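Local structure of exosome complex component Rrp41 (3M7N) at residues P8-V13 with K166-L171; S34-A39 with K51-V56; P70-I75 with I113-F118; T160-G165 with L227-M232; M187-L192 with A202-D207. The protein probably degrades RNA from its 3' end as the catalytic component of the archaeal exosome, and can also synthesise heteromeric RNA tails. The protein carries 1 engineered substitution. One frame throughout, in Å; residues are numbered along the deposited sequence.

Contact 1 of 5, residues P8-V13 with K166-L171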
# COMPACT_ATOMS: atom_id res chain seq x y z
N PRO E 8 12.41 -26.87 -34.47
CA PRO E 8 12.21 -27.07 -35.91
C PRO E 8 13.44 -27.56 -36.67
O PRO E 8 13.30 -28.04 -37.79
CB PRO E 8 11.82 -25.68 -36.41
CG PRO E 8 11.14 -25.05 -35.25
CD PRO E 8 11.87 -25.57 -34.03
N GLU E 9 14.63 -27.42 -36.08
CA GLU E 9 15.87 -27.81 -36.75
C GLU E 9 16.23 -26.87 -37.90
O GLU E 9 17.40 -26.52 -38.07
CB GLU E 9 15.80 -29.25 -37.27
N LYS E 10 15.23 -26.46 -38.68
CA LYS E 10 15.51 -25.63 -39.84
C LYS E 10 15.16 -24.15 -39.66
O LYS E 10 16.07 -23.33 -39.58
CB LYS E 10 14.85 -26.18 -41.09
CG LYS E 10 15.47 -25.64 -42.35
CD LYS E 10 16.96 -25.97 -42.43
CE LYS E 10 17.53 -25.49 -43.77
NZ LYS E 10 18.96 -25.84 -43.93
N LEU E 11 13.88 -23.82 -39.61
CA LEU E 11 13.42 -22.40 -39.57
C LEU E 11 13.32 -21.72 -40.94
O LEU E 11 12.31 -21.10 -41.25
CB LEU E 11 14.23 -21.52 -38.61
CG LEU E 11 14.12 -21.75 -37.10
CD1 LEU E 11 14.88 -20.67 -36.32
CD2 LEU E 11 12.67 -21.79 -36.66
N ILE E 12 14.37 -21.81 -41.74
CA ILE E 12 14.27 -21.32 -43.11
C ILE E 12 14.59 -22.41 -44.13
O ILE E 12 15.67 -23.01 -44.10
CB ILE E 12 15.13 -20.08 -43.37
CG1 ILE E 12 14.70 -18.94 -42.44
CG2 ILE E 12 14.98 -19.62 -44.81
CD1 ILE E 12 15.46 -17.64 -42.65
N VAL E 13 13.63 -22.69 -45.02
CA VAL E 13 13.81 -23.69 -46.08
C VAL E 13 13.45 -23.11 -47.44
O VAL E 13 12.35 -22.60 -47.64
CB VAL E 13 12.96 -24.96 -45.85
CG1 VAL E 13 13.26 -25.57 -44.51
CG2 VAL E 13 11.47 -24.63 -45.97
N LYS E 166 16.22 -12.86 -36.16
CA LYS E 166 17.32 -13.41 -36.91
C LYS E 166 17.20 -14.92 -36.84
O LYS E 166 17.17 -15.50 -35.75
CB LYS E 166 18.66 -12.94 -36.36
CG LYS E 166 19.86 -13.51 -37.12
CD LYS E 166 21.17 -12.93 -36.63
CE LYS E 166 22.34 -13.86 -36.84
NZ LYS E 166 23.56 -13.23 -36.28
N ALA E 167 17.10 -15.55 -38.01
CA ALA E 167 16.86 -16.98 -38.10
C ALA E 167 17.79 -17.62 -39.12
O ALA E 167 17.93 -17.13 -40.25
CB ALA E 167 15.40 -17.24 -38.45
N ASP E 168 18.44 -18.71 -38.72
CA ASP E 168 19.41 -19.39 -39.58
C ASP E 168 20.37 -18.41 -40.20
O ASP E 168 20.76 -18.57 -41.35
CB ASP E 168 18.71 -20.13 -40.71
CG ASP E 168 17.86 -21.28 -40.22
OD1 ASP E 168 16.96 -21.71 -40.98
OD2 ASP E 168 18.07 -21.76 -39.08
N GLY E 169 20.72 -17.37 -39.45
CA GLY E 169 21.70 -16.42 -39.93
C GLY E 169 21.07 -15.32 -40.74
O GLY E 169 21.74 -14.39 -41.17
N GLN E 170 19.77 -15.41 -40.96
CA GLN E 170 19.09 -14.44 -41.82
C GLN E 170 18.17 -13.52 -41.02
O GLN E 170 17.41 -13.98 -40.17
CB GLN E 170 18.30 -15.18 -42.90
CG GLN E 170 17.10 -14.40 -43.44
CD GLN E 170 17.41 -13.63 -44.73
OE1 GLN E 170 17.65 -12.41 -44.71
NE2 GLN E 170 17.41 -14.35 -45.85
N LEU E 171 18.24 -12.22 -41.31
CA LEU E 171 17.31 -11.25 -40.73
C LEU E 171 15.90 -11.51 -41.25
O LEU E 171 15.69 -11.73 -42.45
CB LEU E 171 17.73 -9.82 -41.07
CG LEU E 171 18.53 -9.01 -40.05
CD1 LEU E 171 19.33 -9.88 -39.09
CD2 LEU E 171 19.44 -8.03 -40.75

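Contact 2 of 5, residues S34-A39 with K51-V56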
# COMPACT_ATOMS: atom_id res chain seq x y z
N SER E 34 -12.27 2.27 -32.14
CA SER E 34 -13.56 2.39 -31.44
C SER E 34 -14.28 1.08 -31.31
O SER E 34 -15.31 0.89 -31.93
CB SER E 34 -14.50 3.37 -32.13
OG SER E 34 -13.86 4.61 -32.39
N VAL E 35 -13.73 0.16 -30.52
CA VAL E 35 -14.39 -1.11 -30.30
C VAL E 35 -14.93 -1.22 -28.88
O VAL E 35 -15.58 -2.21 -28.52
CB VAL E 35 -13.43 -2.27 -30.55
CG1 VAL E 35 -13.06 -2.34 -32.06
CG2 VAL E 35 -12.20 -2.15 -29.63
N LEU E 36 -14.66 -0.20 -28.07
CA LEU E 36 -15.13 -0.17 -26.69
C LEU E 36 -16.00 1.05 -26.44
O LEU E 36 -15.62 2.18 -26.75
CB LEU E 36 -13.96 -0.15 -25.70
CG LEU E 36 -13.06 -1.38 -25.63
CD1 LEU E 36 -11.97 -1.17 -24.59
CD2 LEU E 36 -13.87 -2.61 -25.32
N LYS E 37 -17.16 0.82 -25.84
CA LYS E 37 -18.08 1.88 -25.47
C LYS E 37 -17.56 2.77 -24.35
O LYS E 37 -17.66 3.99 -24.43
CB LYS E 37 -19.40 1.24 -25.03
CG LYS E 37 -20.49 2.21 -24.63
CD LYS E 37 -21.80 1.45 -24.44
CE LYS E 37 -22.93 2.36 -24.03
NZ LYS E 37 -24.23 1.62 -24.09
N ARG E 38 -17.00 2.17 -23.31
CA ARG E 38 -16.66 2.93 -22.10
C ARG E 38 -15.34 3.72 -22.14
O ARG E 38 -15.16 4.66 -21.37
CB ARG E 38 -16.76 2.05 -20.84
CG ARG E 38 -18.20 1.59 -20.52
CD ARG E 38 -19.12 2.78 -20.18
NE ARG E 38 -20.55 2.50 -20.40
CZ ARG E 38 -21.55 3.36 -20.17
NH1 ARG E 38 -22.80 3.01 -20.41
NH2 ARG E 38 -21.30 4.58 -19.71
N ALA E 39 -14.44 3.36 -23.04
CA ALA E 39 -13.16 4.06 -23.13
C ALA E 39 -13.25 5.34 -23.97
O ALA E 39 -14.06 5.44 -24.88
CB ALA E 39 -12.08 3.13 -23.67
N LYS E 51 -3.46 -11.31 -30.41
CA LYS E 51 -4.74 -10.59 -30.38
C LYS E 51 -4.76 -9.69 -29.17
O LYS E 51 -4.76 -10.16 -28.04
CB LYS E 51 -5.92 -11.55 -30.32
CG LYS E 51 -5.97 -12.52 -31.47
CD LYS E 51 -7.35 -13.15 -31.60
CE LYS E 51 -7.33 -14.28 -32.62
NZ LYS E 51 -8.67 -14.88 -32.70
N VAL E 52 -4.79 -8.39 -29.41
CA VAL E 52 -4.66 -7.44 -28.32
C VAL E 52 -5.74 -6.41 -28.40
O VAL E 52 -6.32 -6.17 -29.46
CB VAL E 52 -3.29 -6.71 -28.37
CG1 VAL E 52 -2.16 -7.71 -28.52
CG2 VAL E 52 -3.26 -5.71 -29.50
N ILE E 53 -6.02 -5.79 -27.25
CA ILE E 53 -6.96 -4.69 -27.20
C ILE E 53 -6.41 -3.52 -26.35
O ILE E 53 -5.78 -3.72 -25.32
CB ILE E 53 -8.38 -5.16 -26.77
CG1 ILE E 53 -9.37 -4.00 -26.85
CG2 ILE E 53 -8.36 -5.81 -25.38
CD1 ILE E 53 -10.80 -4.46 -27.05
N ALA E 54 -6.63 -2.30 -26.81
CA ALA E 54 -6.06 -1.14 -26.14
C ALA E 54 -7.17 -0.17 -25.81
O ALA E 54 -8.15 -0.07 -26.54
CB ALA E 54 -5.03 -0.44 -27.04
N ALA E 55 -6.96 0.57 -24.73
CA ALA E 55 -7.97 1.49 -24.24
C ALA E 55 -7.29 2.70 -23.62
O ALA E 55 -6.28 2.58 -22.92
CB ALA E 55 -8.87 0.79 -23.21
N VAL E 56 -7.86 3.86 -23.89
CA VAL E 56 -7.34 5.11 -23.39
C VAL E 56 -8.38 5.90 -22.61
O VAL E 56 -9.53 6.05 -23.03
CB VAL E 56 -6.83 5.97 -24.56
CG1 VAL E 56 -6.51 7.40 -24.10
CG2 VAL E 56 -5.61 5.31 -25.20

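Contact 3 of 5, residues P70-I75 with I113-F118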
# COMPACT_ATOMS: atom_id res chain seq x y z
N PRO E 70 2.50 19.41 -11.92
CA PRO E 70 1.93 20.75 -12.07
C PRO E 70 2.04 21.25 -13.50
O PRO E 70 1.08 21.80 -14.03
CB PRO E 70 2.79 21.60 -11.13
CG PRO E 70 4.13 20.88 -11.11
CD PRO E 70 3.76 19.42 -11.15
N SER E 71 3.20 21.05 -14.12
CA SER E 71 3.49 21.65 -15.41
C SER E 71 3.01 20.84 -16.60
O SER E 71 2.93 21.37 -17.71
CB SER E 71 5.00 21.88 -15.53
OG SER E 71 5.68 20.64 -15.60
N LYS E 72 2.68 19.57 -16.39
CA LYS E 72 2.34 18.69 -17.51
C LYS E 72 1.58 17.45 -17.07
O LYS E 72 1.58 17.09 -15.90
CB LYS E 72 3.62 18.25 -18.24
CG LYS E 72 4.47 17.26 -17.44
CD LYS E 72 5.62 16.68 -18.26
CE LYS E 72 6.96 17.24 -17.84
NZ LYS E 72 7.39 16.75 -16.50
N ALA E 73 0.95 16.77 -18.03
CA ALA E 73 0.23 15.53 -17.76
C ALA E 73 1.19 14.39 -17.48
O ALA E 73 2.34 14.44 -17.89
CB ALA E 73 -0.66 15.18 -18.93
N ILE E 74 0.72 13.36 -16.79
CA ILE E 74 1.52 12.16 -16.65
C ILE E 74 0.91 11.11 -17.54
O ILE E 74 -0.27 11.16 -17.84
CB ILE E 74 1.54 11.62 -15.22
CG1 ILE E 74 0.12 11.37 -14.73
CG2 ILE E 74 2.29 12.58 -14.31
CD1 ILE E 74 0.05 10.70 -13.38
N ILE E 75 1.74 10.16 -17.96
CA ILE E 75 1.30 9.07 -18.81
C ILE E 75 1.48 7.75 -18.09
O ILE E 75 2.50 7.50 -17.47
CB ILE E 75 2.13 8.99 -20.11
CG1 ILE E 75 2.19 10.34 -20.81
CG2 ILE E 75 1.58 7.90 -21.01
CD1 ILE E 75 0.86 10.85 -21.22
N ILE E 113 3.27 12.28 -26.94
CA ILE E 113 2.06 12.96 -26.49
C ILE E 113 2.40 14.38 -26.05
O ILE E 113 3.38 14.60 -25.35
CB ILE E 113 1.40 12.19 -25.31
CG1 ILE E 113 0.76 10.89 -25.82
CG2 ILE E 113 0.38 13.07 -24.60
CD1 ILE E 113 0.51 9.84 -24.75
N MET E 114 1.60 15.35 -26.48
CA MET E 114 1.79 16.72 -26.03
C MET E 114 1.24 16.90 -24.60
O MET E 114 0.17 17.47 -24.39
CB MET E 114 1.16 17.72 -27.01
CG MET E 114 1.71 17.61 -28.42
SD MET E 114 0.90 18.76 -29.56
CE MET E 114 1.42 20.34 -28.88
N LYS E 115 1.98 16.39 -23.62
CA LYS E 115 1.48 16.38 -22.26
C LYS E 115 1.39 17.77 -21.61
O LYS E 115 0.57 18.00 -20.72
CB LYS E 115 2.25 15.39 -21.40
CG LYS E 115 3.74 15.41 -21.62
CD LYS E 115 4.30 14.02 -21.47
CE LYS E 115 5.78 14.03 -21.15
NZ LYS E 115 6.17 12.67 -20.68
N GLU E 116 2.20 18.71 -22.09
CA GLU E 116 2.13 20.08 -21.58
C GLU E 116 0.73 20.70 -21.67
O GLU E 116 0.44 21.71 -21.02
CB GLU E 116 3.12 20.99 -22.32
CG GLU E 116 4.57 20.72 -21.98
CD GLU E 116 5.08 19.42 -22.57
OE1 GLU E 116 5.91 18.76 -21.90
OE2 GLU E 116 4.63 19.06 -23.69
N LEU E 117 -0.12 20.11 -22.49
CA LEU E 117 -1.45 20.67 -22.72
C LEU E 117 -2.40 20.35 -21.58
O LEU E 117 -3.43 20.98 -21.44
CB LEU E 117 -2.02 20.14 -24.02
CG LEU E 117 -1.35 20.73 -25.26
CD1 LEU E 117 -1.85 20.01 -26.50
CD2 LEU E 117 -1.64 22.22 -25.34
N PHE E 118 -2.05 19.34 -20.79
CA PHE E 118 -2.95 18.89 -19.75
C PHE E 118 -2.26 18.78 -18.39
O PHE E 118 -2.12 17.69 -17.84
CB PHE E 118 -3.61 17.56 -20.15
CG PHE E 118 -4.19 17.58 -21.53
CD1 PHE E 118 -3.60 16.87 -22.55
CD2 PHE E 118 -5.31 18.34 -21.81
CE1 PHE E 118 -4.12 16.91 -23.83
CE2 PHE E 118 -5.84 18.38 -23.08
CZ PHE E 118 -5.24 17.65 -24.09
O HOH W 1 1.72 23.26 -19.34

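Contact 4 of 5, residues T160-G165 with L227-M232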
# COMPACT_ATOMS: atom_id res chain seq x y z
N THR E 160 4.71 3.56 -34.41
CA THR E 160 4.54 2.35 -35.18
C THR E 160 5.66 1.39 -34.83
O THR E 160 6.82 1.79 -34.64
CB THR E 160 4.51 2.66 -36.72
OG1 THR E 160 3.56 3.70 -36.99
CG2 THR E 160 4.16 1.40 -37.52
N SER E 161 5.35 0.12 -34.75
CA SER E 161 6.26 -0.79 -34.10
C SER E 161 6.32 -2.15 -34.78
O SER E 161 5.28 -2.70 -35.15
CB SER E 161 5.85 -0.91 -32.62
OG SER E 161 6.60 -1.91 -31.95
N VAL E 162 7.53 -2.68 -34.95
CA VAL E 162 7.75 -4.06 -35.35
C VAL E 162 9.08 -4.54 -34.80
O VAL E 162 9.98 -3.74 -34.54
CB VAL E 162 7.95 -4.22 -36.89
CG1 VAL E 162 7.15 -5.40 -37.42
CG2 VAL E 162 7.65 -2.95 -37.62
N ALA E 163 9.24 -5.85 -34.71
CA ALA E 163 10.52 -6.45 -34.36
C ALA E 163 11.16 -7.07 -35.60
O ALA E 163 10.49 -7.48 -36.54
CB ALA E 163 10.34 -7.53 -33.28
N VAL E 164 12.49 -7.12 -35.61
CA VAL E 164 13.20 -7.89 -36.60
C VAL E 164 13.83 -9.02 -35.84
O VAL E 164 14.40 -8.80 -34.76
CB VAL E 164 14.29 -7.06 -37.30
CG1 VAL E 164 15.29 -7.99 -37.99
CG2 VAL E 164 13.67 -6.09 -38.30
N GLY E 165 13.72 -10.23 -36.37
CA GLY E 165 14.36 -11.39 -35.79
C GLY E 165 15.57 -11.80 -36.59
O GLY E 165 15.94 -11.16 -37.58
N LEU E 227 6.65 1.25 -42.06
CA LEU E 227 5.87 2.04 -43.01
C LEU E 227 4.65 1.28 -43.52
O LEU E 227 3.61 1.88 -43.77
CB LEU E 227 6.72 2.53 -44.18
CG LEU E 227 7.54 3.75 -43.76
CD1 LEU E 227 8.61 4.07 -44.80
CD2 LEU E 227 6.64 4.95 -43.47
N GLN E 228 4.77 -0.03 -43.68
CA GLN E 228 3.63 -0.84 -44.11
C GLN E 228 2.52 -0.82 -43.04
O GLN E 228 1.38 -0.47 -43.32
CB GLN E 228 4.05 -2.28 -44.46
CG GLN E 228 4.94 -2.37 -45.70
CD GLN E 228 5.30 -3.80 -46.13
OE1 GLN E 228 5.63 -4.03 -47.30
NE2 GLN E 228 5.25 -4.74 -45.21
N ILE E 229 2.88 -1.19 -41.81
CA ILE E 229 1.93 -1.18 -40.69
C ILE E 229 1.31 0.20 -40.52
O ILE E 229 0.10 0.33 -40.31
CB ILE E 229 2.63 -1.57 -39.38
CG1 ILE E 229 3.18 -2.98 -39.47
CG2 ILE E 229 1.68 -1.45 -38.17
CD1 ILE E 229 4.00 -3.35 -38.27
N TYR E 230 2.13 1.23 -40.62
CA TYR E 230 1.62 2.57 -40.41
C TYR E 230 0.43 2.91 -41.32
O TYR E 230 -0.56 3.49 -40.86
CB TYR E 230 2.71 3.60 -40.59
CG TYR E 230 2.14 4.97 -40.72
CD1 TYR E 230 1.70 5.67 -39.60
CD2 TYR E 230 2.01 5.57 -41.97
CE1 TYR E 230 1.17 6.92 -39.71
CE2 TYR E 230 1.47 6.82 -42.09
CZ TYR E 230 1.05 7.50 -40.96
OH TYR E 230 0.51 8.76 -41.07
N GLU E 231 0.54 2.56 -42.60
CA GLU E 231 -0.58 2.78 -43.51
C GLU E 231 -1.82 2.02 -43.06
O GLU E 231 -2.94 2.51 -43.22
CB GLU E 231 -0.21 2.45 -44.98
CG GLU E 231 0.59 3.57 -45.68
CD GLU E 231 -0.17 4.90 -45.83
OE1 GLU E 231 -1.39 4.89 -46.15
OE2 GLU E 231 0.46 5.97 -45.65
N MET E 232 -1.65 0.85 -42.45
CA MET E 232 -2.81 0.15 -41.89
C MET E 232 -3.48 0.95 -40.76
O MET E 232 -4.71 1.01 -40.67
CB MET E 232 -2.44 -1.27 -41.43
CG MET E 232 -1.77 -2.09 -42.51
SD MET E 232 -1.29 -3.76 -41.99
CE MET E 232 0.05 -4.09 -43.14

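Contact 5 of 5, residues M187-L192 with A202-D207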
# COMPACT_ATOMS: atom_id res chain seq x y z
N MET E 187 14.56 -8.21 -31.89
CA MET E 187 14.81 -6.79 -31.74
C MET E 187 13.61 -5.91 -32.09
O MET E 187 13.46 -5.44 -33.22
CB MET E 187 16.03 -6.41 -32.58
CG MET E 187 16.49 -4.98 -32.41
SD MET E 187 17.99 -4.67 -33.35
CE MET E 187 18.20 -2.92 -33.05
N PRO E 188 12.74 -5.69 -31.09
CA PRO E 188 11.57 -4.81 -31.26
C PRO E 188 11.98 -3.36 -31.46
O PRO E 188 12.90 -2.90 -30.79
CB PRO E 188 10.81 -4.98 -29.94
CG PRO E 188 11.78 -5.60 -28.98
CD PRO E 188 12.69 -6.43 -29.83
N PHE E 189 11.30 -2.65 -32.37
CA PHE E 189 11.47 -1.21 -32.55
C PHE E 189 10.11 -0.55 -32.46
O PHE E 189 9.08 -1.20 -32.64
CB PHE E 189 11.99 -0.86 -33.96
CG PHE E 189 13.30 -1.46 -34.32
CD1 PHE E 189 13.38 -2.79 -34.73
CD2 PHE E 189 14.46 -0.70 -34.30
CE1 PHE E 189 14.59 -3.34 -35.08
CE2 PHE E 189 15.68 -1.25 -34.66
CZ PHE E 189 15.74 -2.57 -35.05
N ALA E 190 10.11 0.76 -32.24
CA ALA E 190 8.94 1.57 -32.56
C ALA E 190 9.47 2.91 -33.00
O ALA E 190 10.49 3.37 -32.48
CB ALA E 190 8.03 1.72 -31.37
N PHE E 191 8.79 3.52 -33.96
CA PHE E 191 9.25 4.78 -34.53
C PHE E 191 8.17 5.83 -34.42
O PHE E 191 6.98 5.51 -34.37
CB PHE E 191 9.60 4.61 -36.02
CG PHE E 191 10.55 3.47 -36.32
CD1 PHE E 191 10.06 2.23 -36.69
CD2 PHE E 191 11.92 3.65 -36.25
CE1 PHE E 191 10.92 1.18 -36.97
CE2 PHE E 191 12.79 2.61 -36.54
CZ PHE E 191 12.29 1.38 -36.91
N LEU E 192 8.59 7.08 -34.39
CA LEU E 192 7.71 8.19 -34.66
C LEU E 192 7.60 8.37 -36.19
O LEU E 192 8.62 8.55 -36.86
CB LEU E 192 8.27 9.47 -34.04
CG LEU E 192 7.49 10.72 -34.42
CD1 LEU E 192 6.11 10.71 -33.75
CD2 LEU E 192 8.28 11.98 -34.07
N ALA E 202 11.47 5.52 -31.12
CA ALA E 202 10.74 5.73 -29.87
C ALA E 202 10.95 4.58 -28.88
O ALA E 202 10.79 4.75 -27.69
CB ALA E 202 9.25 5.93 -30.14
N LEU E 203 11.31 3.42 -29.41
CA LEU E 203 11.57 2.25 -28.60
C LEU E 203 12.59 1.38 -29.31
O LEU E 203 12.45 1.11 -30.51
CB LEU E 203 10.29 1.43 -28.39
CG LEU E 203 10.46 0.10 -27.65
CD1 LEU E 203 9.28 -0.20 -26.69
CD2 LEU E 203 10.67 -1.06 -28.60
N LEU E 204 13.60 0.92 -28.58
CA LEU E 204 14.58 0.01 -29.14
C LEU E 204 15.05 -0.96 -28.07
O LEU E 204 15.56 -0.55 -27.03
CB LEU E 204 15.77 0.80 -29.72
CG LEU E 204 16.85 0.02 -30.48
CD1 LEU E 204 17.64 0.93 -31.39
CD2 LEU E 204 17.80 -0.68 -29.53
N GLN E 205 14.89 -2.26 -28.32
CA GLN E 205 15.44 -3.27 -27.43
C GLN E 205 15.97 -4.40 -28.29
O GLN E 205 15.48 -4.61 -29.40
CB GLN E 205 14.37 -3.83 -26.48
CG GLN E 205 13.65 -2.80 -25.62
CD GLN E 205 12.60 -3.44 -24.72
OE1 GLN E 205 11.47 -3.73 -25.15
NE2 GLN E 205 12.97 -3.67 -23.46
N MET E 206 16.94 -5.15 -27.78
CA MET E 206 17.34 -6.34 -28.49
C MET E 206 17.98 -7.33 -27.56
O MET E 206 18.58 -6.95 -26.56
CB MET E 206 18.25 -6.01 -29.69
CG MET E 206 19.73 -6.01 -29.41
SD MET E 206 20.40 -7.67 -29.47
CE MET E 206 22.09 -7.35 -29.16
N ASP E 207 17.81 -8.61 -27.87
CA ASP E 207 18.62 -9.64 -27.23
C ASP E 207 18.95 -10.72 -28.22
O ASP E 207 18.18 -10.97 -29.14
CB ASP E 207 17.96 -10.24 -25.97
CG ASP E 207 16.49 -10.52 -26.15
OD1 ASP E 207 15.78 -10.45 -25.13
OD2 ASP E 207 16.05 -10.83 -27.28

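Contact 1 of 5, residues P8-V13 with K166-L171
Asp-168 and Ile-12 carry most of this contact, which seats the N-terminal segment against the tip of a beta hairpin. Chi1 of Asp-168 (-66°) sets CG anti to the carbonyl carbon, so that the carboxyl group extends to the backbone of residues 10-12. There Asp-168 OD1 accepts a hydrogen bond from Ile-12 N at 2.7 Å. The bond is bent, with 141° at the hydrogen, and OD1 crowds a neighbour in the model, so its exact place is less certain than the rest. The side chain of Ile-12 slides past Asp-168 in the reverse direction: extended at chi2 (-178°), it delivers its tip to the base of the turn. Ile-12 CD1 rests 3.5 Å from Ala-167 O and reaches Gln-170 CG at 3.7 Å, the side chains of Ile-12 and Gln-170 crossing nearly at right angles. The receiving element is a two-residue hairpin, its strands 158-167 and 170-173 joined by a type I' turn from Ala-167 to Gln-170. Asp-168 and Gly-169 both take the positive phi of the turn's corners, and Ala-167 and Gln-170 exchange two backbone hydrogen bonds below them. Glu-184 holds the same turn by accepting a bond from Gly-169 N. Next to Ile-12, Leu-11 lays CD1 against Ala-167 CB at 4.1 Å, and its side chain also touches Leu-18.

Contact 2 of 5, residues S34-A39 with K51-V56
Strand 50-60, central in the five-stranded mixed sheet of the N-terminal RNase PH-type domain, is covered on one face by the loop joining strands 29-33 and 41-47. Alternation along the strand decides the relief. Ile-53 is the bump and Ala-55 the shallow place beside it, while Val-52 and Val-56 project to the other face and pack on helix 136-150. With CG1 of Ile-53 anti to the backbone N (chi1 -174°), its CD1 enters the notch between two loop side chains, 3.7 Å from Val-35 CG2 and 4.0 Å from Leu-36 CD2. Val-35 slides past the isoleucine, whereas Leu-36 meets it tip to tip. The other branch of Leu-36 drops onto the low ground left by the small residue, its CD1 lying 3.9 Å from Ala-55 CB. No hydrogen bond links the two segments; instead Ser-42 OG pairs with the backbone N of both Val-35 and Leu-36. Leu-88 of the exonuclease 2 chain packs on Ile-53 and Ala-55, adding the neighbouring subunit to this apolar patch. Ala-55 CB has a second loop neighbour besides Leu-36, the methyl of Ala-39, with 4.0 Å between the two CB atoms.

Contact 3 of 5, residues P70-I75 with I113-F118
Two lysines lie side by side here, pointing the same way, and two isoleucines meet head-on further along. Lys-72 and Lys-115 both carry CG in the crowded position between backbone N and carbonyl carbon (chi1 71° and 43°), which lays their aliphatic parts alongside each other, with Lys-72 CD 3.9 Å from Lys-115 CE. Bends in both chains accompany the separation of the like charges, the NZ atoms of Lys-72 and Lys-115 lying 6.0 Å apart. Lys-72 forms a salt bridge with Asp-69, while Lys-115 has a long, weak ion pair with Glu-110. Ile-75 and Ile-113 instead reach toward each other tip to tip, their CD1 atoms 3.7 Å apart.

Between these pairs the small side chain of Ala-73 fits against the backbone, its CB 3.1 Å from Phe-118 O and close to CB of Lys-115. Ala-73 N donates an almost straight hydrogen bond of 3.0 Å to Lys-115 O, although it approaches from well above the carbonyl plane. The same oxygen accepts from Phe-118 N, the bond that closes the 3-10 turn, and so is gripped twice. A water donates to both Ser-71 O and Glu-116 O, bridging the two segments through their backbone carbonyls. The arrangement belongs to a beta-alpha-beta crossover: strand 74-81 leads through helix 96-110 to its parallel neighbour 122-129, and the 3-10 turn that precedes the second strand packs against the start of the first.

Contact 4 of 5, residues T160-G165 with L227-M232
Ile-229 and Thr-160 form the heart of the first shell. The threonine slides past the isoleucine, its CG2 lying 3.8 Å from Ile-229 CB. Anti to the carbonyl carbon at chi1 and extended beyond, the longer branch of Ile-229 passes over the strand, where CD1 touches Ser-161 O at 3.4 Å and Val-162 CG2 at 3.7 Å. Tyr-230 crosses Thr-160 at about a right angle and presents its ring edge, with Thr-160 OG1 near the ring plane and 3.7 Å from Tyr-230 CB. Behind these contacts, helix 212-248 runs obliquely across strand 158-167, the short segments coming within 7.8 Å at 138° between their directions. It covers one face of the antiparallel sheet in the C-terminal half of this RNase PH-type fold. Leu-26 touches both Val-162 and Ile-229, while Asn-142 of helix 136-150 reaches Thr-160 and Ile-229. Ser-161 points to the other face, where helix 136-150 lies. No hydrogen bond crosses between the segments, so van der Waals packing holds them, some of it on the polar atoms Ser-161 O and Thr-160 OG1; the buried hydroxyl of Thr-160 is nevertheless satisfied, because OG1 bonds to Gln-233 NE2 along the same helix.

Contact 5 of 5, residues M187-L192 with A202-D207
Chi1 of Met-187 (-174°) puts CG anti to the backbone N, and the rest of the chain runs fully extended, carrying CE as far as Leu-204 CG at 4.1 Å. On the way Met-187 CG passes close to Met-206 CB, at 3.4 Å. Leu-204 also has CG anti to its backbone N (chi1 -174°), which brings CD1 obliquely to the ring of Phe-189, its non-hydrogen-bonded partner across the hairpin. Ala-190 and Leu-203 form the hydrogen-bonded pair, their CB atoms 3.8 Å apart on the face that packs against Leu-141 of helix 136-150. Strands 185-194 and 197-207 are antiparallel, with a classic beta bulge where Ala-202 and Leu-203 both face Ala-190. Ala-190 O accepts from both, at 2.7 Å from Ala-202 N and 3.2 Å from Leu-203 N, each donor standing above the carbonyl plane. By contrast, Ala-190 N meets Leu-203 O on a lone pair. Gln-205 N donates a nearly straight hydrogen bond (168°) to Pro-188 O, 3.2 Å away, almost along the C=O axis. Further on, Gln-205, Met-206 and Asp-207 pair with a strand of the exonuclease 2 chain, so the sheet continues into the neighbouring subunit. Proline shapes the bonding at this end: Pro-188 N has no hydrogen to donate, and Gln-205 O is approached instead by the CA-H of Met-187, with 3.3 Å from Met-187 CA.

Contacts 2 and 3 each set a loop against the five-stranded mixed sheet of the N-terminal part, their centres about 22 Å apart, and fall in that order between the two segments of contact 1. Contacts 1, 4 and 5 all reach the four-stranded antiparallel sheet of the C-terminal part. Contacts 1 and 4 share strand 158-167 and alternate along the chain, whereas contact 5 falls between the segments of contact 4, with centres about 11 Å apart, and joins it through Ser-161 OG and Phe-189 O. Contact 1 thereby returns the N-terminal segment to the C-terminal sheet, while contacts 2 and 5 place both sheets beside the exonuclease 2 subunit.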